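Local coordinates for beta-2-microglobulin (Danio rerio, PDB 4M9O), which pairs with the heavy chain of class I major histocompatibility complexes, which present peptide antigens to the immune system, at residues Phe58-Gly61 / Trp62-His65. Numbering follows the deposited sequence.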
ATOM      1  N   PHE A  58       8.870 -11.008  -9.565  1.00 21.41           N
ATOM      2  CA  PHE A  58      10.146 -11.499  -9.090  1.00 23.05           C
ATOM      3  C   PHE A  58      11.257 -11.099 -10.055  1.00 24.48           C
ATOM      4  O   PHE A  58      11.207 -11.428 -11.194  1.00 23.34           O
ATOM      5  CB  PHE A  58      10.062 -12.998  -8.933  1.00 22.46           C
ATOM      6  CG  PHE A  58      11.325 -13.659  -8.490  1.00 23.13           C
ATOM      7  CD1 PHE A  58      11.998 -13.237  -7.402  1.00 19.31           C
ATOM      8  CD2 PHE A  58      11.802 -14.739  -9.149  1.00 27.03           C
ATOM      9  CE1 PHE A  58      13.102 -13.849  -6.993  1.00 19.12           C
ATOM     10  CE2 PHE A  58      12.944 -15.371  -8.720  1.00 25.48           C
ATOM     11  CZ  PHE A  58      13.574 -14.913  -7.654  1.00 21.89           C
ATOM     12  N   GLU A  59      12.242 -10.384  -9.560  1.00 25.00           N
ATOM     13  CA  GLU A  59      13.302  -9.844 -10.368  1.00 26.60           C
ATOM     14  C   GLU A  59      14.751 -10.096  -9.901  1.00 25.43           C
ATOM     15  O   GLU A  59      15.058 -10.042  -8.755  1.00 24.60           O
ATOM     16  CB  GLU A  59      13.049  -8.361 -10.576  1.00 27.49           C
ATOM     17  CG  GLU A  59      12.181  -8.093 -11.780  1.00 38.70           C
ATOM     18  CD  GLU A  59      11.302  -6.852 -11.693  1.00 50.12           C
ATOM     19  OE1 GLU A  59      11.733  -5.825 -11.144  1.00 54.41           O
ATOM     20  OE2 GLU A  59      10.184  -6.896 -12.232  1.00 53.04           O
ATOM     21  N   LYS A  60      15.613 -10.385 -10.860  1.00 25.15           N
ATOM     22  CA  LYS A  60      17.047 -10.553 -10.682  1.00 25.36           C
ATOM     23  C   LYS A  60      17.448 -11.681  -9.738  1.00 24.01           C
ATOM     24  O   LYS A  60      18.406 -11.573  -9.072  1.00 25.10           O
ATOM     25  CB  LYS A  60      17.682  -9.268 -10.189  1.00 25.73           C
ATOM     26  CG  LYS A  60      17.339  -8.044 -10.971  1.00 33.06           C
ATOM     27  CD  LYS A  60      17.658  -6.763 -10.214  1.00 38.70           C
ATOM     28  CE  LYS A  60      16.430  -6.121  -9.617  1.00 40.31           C
ATOM     29  NZ  LYS A  60      16.742  -5.078  -8.657  1.00 39.13           N
ATOM     30  N   GLY A  61      16.652 -12.727  -9.692  1.00 30.00           N
ATOM     31  CA  GLY A  61      16.769 -13.803  -8.748  1.00 30.00           C
ATOM     32  C   GLY A  61      16.715 -13.514  -7.258  1.00 30.00           C
ATOM     33  O   GLY A  61      17.121 -14.325  -6.531  1.00 30.00           O
ATOM     34  N   TRP A  62      16.200 -12.382  -6.826  1.00 30.00           N
ATOM     35  CA  TRP A  62      16.102 -12.079  -5.422  1.00 30.00           C
ATOM     36  C   TRP A  62      14.924 -11.183  -5.018  1.00 30.00           C
ATOM     37  O   TRP A  62      14.456 -11.237  -3.928  1.00 30.00           O
ATOM     38  CB  TRP A  62      17.399 -11.484  -4.918  1.00 20.00           C
ATOM     39  CG  TRP A  62      17.557 -10.093  -5.213  1.00 20.00           C
ATOM     40  CD1 TRP A  62      18.043  -9.579  -6.323  1.00 20.00           C
ATOM     41  CD2 TRP A  62      17.216  -9.014  -4.392  1.00 20.00           C
ATOM     42  NE1 TRP A  62      18.039  -8.250  -6.273  1.00 20.00           N
ATOM     43  CE2 TRP A  62      17.530  -7.870  -5.076  1.00 20.00           C
ATOM     44  CE3 TRP A  62      16.654  -8.902  -3.135  1.00 20.00           C
ATOM     45  CZ2 TRP A  62      17.302  -6.635  -4.568  1.00 20.00           C
ATOM     46  CZ3 TRP A  62      16.449  -7.688  -2.635  1.00 20.00           C
ATOM     47  CH2 TRP A  62      16.754  -6.562  -3.346  1.00 20.00           C
ATOM     48  N   GLN A  63      14.496 -10.317  -5.900  1.00 30.00           N
ATOM     49  CA  GLN A  63      13.539  -9.313  -5.524  1.00 30.00           C
ATOM     50  C   GLN A  63      12.075  -9.550  -5.864  1.00 30.00           C
ATOM     51  O   GLN A  63      11.697  -9.649  -6.974  1.00 30.00           O
ATOM     52  CB  GLN A  63      13.976  -7.944  -5.987  1.00 20.00           C
ATOM     53  CG  GLN A  63      13.211  -6.861  -5.306  1.00 20.00           C
ATOM     54  CD  GLN A  63      13.549  -5.516  -5.806  1.00 20.00           C
ATOM     55  OE1 GLN A  63      13.531  -5.276  -6.982  1.00 20.00           O
ATOM     56  NE2 GLN A  63      13.851  -4.630  -4.920  1.00 20.00           N
ATOM     57  N   PHE A  64      11.280  -9.602  -4.845  1.00 16.60           N
ATOM     58  CA  PHE A  64       9.866  -9.737  -4.970  1.00 16.41           C
ATOM     59  C   PHE A  64       9.222  -8.356  -4.805  1.00 17.41           C
ATOM     60  O   PHE A  64       9.638  -7.603  -3.997  1.00 15.77           O
ATOM     61  CB  PHE A  64       9.348 -10.712  -3.911  1.00 16.39           C
ATOM     62  CG  PHE A  64       9.742 -12.161  -4.135  1.00 16.65           C
ATOM     63  CD1 PHE A  64       9.119 -12.916  -5.061  1.00 18.31           C
ATOM     64  CD2 PHE A  64      10.685 -12.762  -3.367  1.00 17.66           C
ATOM     65  CE1 PHE A  64       9.465 -14.192  -5.238  1.00 21.20           C
ATOM     66  CE2 PHE A  64      11.007 -14.041  -3.563  1.00 17.46           C
ATOM     67  CZ  PHE A  64      10.413 -14.744  -4.486  1.00 17.19           C
ATOM     68  N   HIS A  65       8.208  -8.056  -5.584  1.00 16.36           N
ATOM     69  CA  HIS A  65       7.429  -6.867  -5.382  1.00 18.83           C
ATOM     70  C   HIS A  65       5.956  -6.955  -5.761  1.00 18.37           C
ATOM     71  O   HIS A  65       5.583  -7.674  -6.620  1.00 17.78           O
ATOM     72  CB  HIS A  65       8.082  -5.600  -5.937  1.00 19.10           C
ATOM     73  CG  HIS A  65       8.213  -5.581  -7.410  1.00 22.40           C
ATOM     74  ND1 HIS A  65       7.228  -5.103  -8.237  1.00 30.19           N
ATOM     75  CD2 HIS A  65       9.208  -5.988  -8.212  1.00 25.19           C
ATOM     76  CE1 HIS A  65       7.619  -5.200  -9.486  1.00 29.64           C
ATOM     77  NE2 HIS A  65       8.822  -5.729  -9.498  1.00 31.82           N
TER
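F58 and F64 lay their rings together in an offset stack on one face of a hairpin, centroids 4.5 Å apart and planes 21° from parallel. CD1 of F58 stands over one face of the F64 ring, nearer its rim than its middle, 3.5 Å from F64 CE1. With its CG anti to the backbone N (chi1 178°), F58 swings its ring toward the turn, and CE1 comes to 3.4 Å from W62 N. F64 also touches L56, F32, H33 and P35; an alanine here would probably strip the F58 ring of its stacking partner and open a gap beside these residues. Backbone bonds hold the two strands in register: E59 N donates to Q63 O over 2.7 Å, and E59 O accepts from both Q63 N and W62 N, the latter reaching it from above the carbonyl plane at 3.2 Å. W62 and Q63 thus both face E59 in a classic beta bulge, where the hairpin of strands 52-59 and 63-72 turns at one end of the immunoglobulin C1-type domain. K60 and G61 make the turn, both with positive phi. On the face opposite the phenylalanines, H65 aims NE2 at the E59 carboxylate, whose plane is turned 66° from the imidazole; OE1 and OE2 of E59 each lie 3.3 Å from H65 NE2, in two weak hydrogen bonds. Q63 CB sits 3.6 Å above the centre of the W62 indole, while K60 runs alongside that ring, its CB 3.9 Å from W62 CD1. Q63 NE2 is hydrogen-bonded to S31 OG, tying this face to the neighbouring loop.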